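Local coordinates for major capsid protein (Paramecium bursaria Chlorella virus 1, PDB 5TIP) that self-assembles as trimers into the large icosahedral, glycosylated capsid of a chlorovirus, serving as its main structural building block, at residues S40-I45 / T200-V205. Residues are numbered along the deposited sequence; the frame is centred on the assembly and turned at random.
Sequences SIQQTI and TMSVWV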
ATOM      1  N   SER A  40      24.016  -9.881   9.080  1.00 26.19           N
ATOM      2  CA  SER A  40      23.315 -11.158   9.066  1.00 24.13           C
ATOM      3  C   SER A  40      24.349 -12.275   9.157  1.00 26.08           C
ATOM      4  O   SER A  40      25.248 -12.362   8.313  1.00 30.77           O
ATOM      5  CB  SER A  40      22.472 -11.298   7.800  1.00 19.89           C
ATOM      6  OG  SER A  40      21.668 -12.462   7.849  1.00 24.66           O
ATOM      7  N   ILE A  41      24.228 -13.120  10.177  1.00 23.81           N
ATOM      8  CA  ILE A  41      25.222 -14.143  10.478  1.00 23.12           C
ATOM      9  C   ILE A  41      24.526 -15.495  10.544  1.00 23.90           C
ATOM     10  O   ILE A  41      23.483 -15.630  11.192  1.00 24.83           O
ATOM     11  CB  ILE A  41      25.967 -13.842  11.792  1.00 25.22           C
ATOM     12  CG1 ILE A  41      26.652 -12.475  11.701  1.00 27.36           C
ATOM     13  CG2 ILE A  41      26.976 -14.936  12.100  1.00 27.01           C
ATOM     14  CD1 ILE A  41      27.384 -12.060  12.950  1.00 28.75           C
ATOM     15  N   GLN A  42      25.105 -16.490   9.877  1.00 24.96           N
ATOM     16  CA  GLN A  42      24.504 -17.812   9.805  1.00 24.53           C
ATOM     17  C   GLN A  42      24.690 -18.566  11.115  1.00 28.37           C
ATOM     18  O   GLN A  42      25.703 -18.421  11.805  1.00 30.25           O
ATOM     19  CB  GLN A  42      25.115 -18.610   8.652  1.00 25.60           C
ATOM     20  CG  GLN A  42      24.424 -19.931   8.369  1.00 26.54           C
ATOM     21  CD  GLN A  42      25.053 -20.680   7.214  1.00 28.16           C
ATOM     22  OE1 GLN A  42      26.083 -20.269   6.679  1.00 29.35           O
ATOM     23  NE2 GLN A  42      24.435 -21.786   6.823  1.00 29.15           N
ATOM     24  N   GLN A  43      23.698 -19.387  11.450  1.00 29.12           N
ATOM     25  CA  GLN A  43      23.684 -20.157  12.682  1.00 27.15           C
ATOM     26  C   GLN A  43      23.967 -21.626  12.398  1.00 28.25           C
ATOM     27  O   GLN A  43      23.855 -22.101  11.264  1.00 30.97           O
ATOM     28  CB  GLN A  43      22.338 -20.025  13.401  1.00 24.49           C
ATOM     29  CG  GLN A  43      21.936 -18.600  13.725  1.00 24.86           C
ATOM     30  CD  GLN A  43      22.885 -17.930  14.697  1.00 29.16           C
ATOM     31  OE1 GLN A  43      23.130 -18.436  15.792  1.00 33.72           O
ATOM     32  NE2 GLN A  43      23.425 -16.785  14.302  1.00 31.65           N
ATOM     33  N   THR A  44      24.331 -22.345  13.455  1.00 31.63           N
ATOM     34  CA  THR A  44      24.544 -23.783  13.383  1.00 33.55           C
ATOM     35  C   THR A  44      23.244 -24.499  13.726  1.00 32.18           C
ATOM     36  O   THR A  44      22.633 -24.223  14.763  1.00 33.40           O
ATOM     37  CB  THR A  44      25.658 -24.216  14.337  1.00 36.39           C
ATOM     38  OG1 THR A  44      26.874 -23.535  13.999  1.00 37.32           O
ATOM     39  CG2 THR A  44      25.885 -25.718  14.246  1.00 35.11           C
ATOM     40  N   ILE A  45      22.822 -25.409  12.853  1.00 32.27           N
ATOM     41  CA  ILE A  45      21.595 -26.171  13.043  1.00 34.13           C
ATOM     42  C   ILE A  45      21.955 -27.519  13.651  1.00 38.67           C
ATOM     43  O   ILE A  45      22.781 -28.257  13.101  1.00 42.93           O
ATOM     44  CB  ILE A  45      20.837 -26.344  11.716  1.00 34.44           C
ATOM     45  CG1 ILE A  45      20.430 -24.980  11.153  1.00 29.27           C
ATOM     46  CG2 ILE A  45      19.612 -27.225  11.912  1.00 35.37           C
ATOM     47  CD1 ILE A  45      19.638 -25.061   9.867  1.00 27.05           C
ATOM     48  N   THR A 200      17.194 -28.737   2.246  1.00 32.64           N
ATOM     49  CA  THR A 200      18.372 -28.175   2.887  1.00 32.56           C
ATOM     50  C   THR A 200      17.973 -26.892   3.601  1.00 31.54           C
ATOM     51  O   THR A 200      17.193 -26.094   3.070  1.00 32.26           O
ATOM     52  CB  THR A 200      19.477 -27.884   1.868  1.00 35.18           C
ATOM     53  OG1 THR A 200      18.922 -27.891   0.548  1.00 41.60           O
ATOM     54  CG2 THR A 200      20.564 -28.944   1.951  1.00 38.75           C
ATOM     55  N   MET A 201      18.498 -26.698   4.808  1.00 29.68           N
ATOM     56  CA  MET A 201      18.057 -25.614   5.671  1.00 28.81           C
ATOM     57  C   MET A 201      19.254 -24.840   6.201  1.00 29.81           C
ATOM     58  O   MET A 201      20.328 -25.403   6.432  1.00 32.05           O
ATOM     59  CB  MET A 201      17.225 -26.132   6.854  1.00 32.51           C
ATOM     60  CG  MET A 201      16.633 -25.026   7.717  1.00 34.65           C
ATOM     61  SD  MET A 201      15.919 -25.619   9.257  1.00 40.09           S
ATOM     62  CE  MET A 201      15.365 -27.237   8.758  1.00 39.80           C
ATOM     63  N   SER A 202      19.054 -23.537   6.382  1.00 30.21           N
ATOM     64  CA  SER A 202      20.022 -22.687   7.055  1.00 30.17           C
ATOM     65  C   SER A 202      19.266 -21.581   7.778  1.00 26.91           C
ATOM     66  O   SER A 202      18.222 -21.116   7.312  1.00 26.88           O
ATOM     67  CB  SER A 202      21.040 -22.093   6.074  1.00 32.12           C
ATOM     68  OG  SER A 202      20.402 -21.311   5.081  1.00 36.60           O
ATOM     69  N   VAL A 203      19.798 -21.174   8.926  1.00 26.89           N
ATOM     70  CA  VAL A 203      19.187 -20.149   9.764  1.00 25.15           C
ATOM     71  C   VAL A 203      20.126 -18.955   9.804  1.00 28.82           C
ATOM     72  O   VAL A 203      21.325 -19.110  10.067  1.00 29.65           O
ATOM     73  CB  VAL A 203      18.901 -20.672  11.184  1.00 25.73           C
ATOM     74  CG1 VAL A 203      18.234 -19.594  12.022  1.00 25.21           C
ATOM     75  CG2 VAL A 203      18.034 -21.919  11.123  1.00 22.38           C
ATOM     76  N   TRP A 204      19.586 -17.770   9.539  1.00 30.30           N
ATOM     77  CA  TRP A 204      20.362 -16.539   9.518  1.00 26.57           C
ATOM     78  C   TRP A 204      19.746 -15.541  10.487  1.00 25.52           C
ATOM     79  O   TRP A 204      18.529 -15.329  10.475  1.00 27.10           O
ATOM     80  CB  TRP A 204      20.420 -15.958   8.104  1.00 24.12           C
ATOM     81  CG  TRP A 204      21.172 -16.831   7.147  1.00 24.53           C
ATOM     82  CD1 TRP A 204      20.712 -17.961   6.534  1.00 21.00           C
ATOM     83  CD2 TRP A 204      22.521 -16.655   6.702  1.00 23.85           C
ATOM     84  NE1 TRP A 204      21.690 -18.495   5.733  1.00 22.38           N
ATOM     85  CE2 TRP A 204      22.809 -17.711   5.817  1.00 23.52           C
ATOM     86  CE3 TRP A 204      23.512 -15.704   6.964  1.00 23.22           C
ATOM     87  CZ2 TRP A 204      24.046 -17.844   5.194  1.00 28.21           C
ATOM     88  CZ3 TRP A 204      24.738 -15.838   6.345  1.00 24.86           C
ATOM     89  CH2 TRP A 204      24.995 -16.900   5.470  1.00 29.56           C
ATOM     90  N   VAL A 205      20.585 -14.936  11.324  1.00 25.63           N
ATOM     91  CA  VAL A 205      20.151 -13.992  12.348  1.00 24.01           C
ATOM     92  C   VAL A 205      20.846 -12.660  12.101  1.00 25.80           C
ATOM     93  O   VAL A 205      22.059 -12.621  11.868  1.00 26.77           O
ATOM     94  CB  VAL A 205      20.451 -14.517  13.764  1.00 23.04           C
ATOM     95  CG1 VAL A 205      20.085 -13.478  14.809  1.00 23.30           C
ATOM     96  CG2 VAL A 205      19.697 -15.811  14.015  1.00 22.18           C
TER
HETATM   97  O   HOH W   1      22.506 -22.528   9.298  1.00 31.99           O
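Gln42 lies flat over one face of the Trp204 indole: its CB sits 3.4 Å from the centroid of the six-membered ring, 4° off the ring normal, a CH-pi contact. With CG anti to the backbone N (chi1 -172°) and the chain extended, the amide lies stacked but offset over the CZ2-CE2 rim, its plane 15° from that of the indole and OE1 3.5 Å from Trp204 CZ2. Ser202 OG, at the indole edge and in its plane, accepts a bent hydrogen bond from Trp204 NE1 at 3.2 Å, helping orient the ring.

Beside this non-hydrogen-bonded antiparallel pair, Ile41 and Val205 form the hydrogen-bonded one, Ile41 N to Val205 O (2.8 Å) and Val205 N to Ile41 O (3.0 Å). One further bond, Gln43 N to Val203 O at 2.8 Å, precedes the divergence of the chains; beyond it a water accepts from Val203 N and Gln42 NE2, but sits too close to Gln43 O for a trustworthy bond. Although its backbone has moved away, Ile45 directs its side chain toward strand 200-210, CD1 lying 3.7 Å from both Met201 CG and Val203 CG2.

Gln43 packs its CG on Val205 CG2 (3.6 Å), while its amide is fixed by Tyr207 and the backbone N of Ser60. Arg328 of a second subunit makes a cation-pi contact with Trp204, tying this pair to the trimer interface. Backbone bonds to Val70, Glu72 and Val74 place strand 200-210 between strands 36-42 and 65-76 in the N-terminal jelly roll, consistent with the family's double jelly-roll fold; Ile45 and Met201 reach Val55 on strand 54-58.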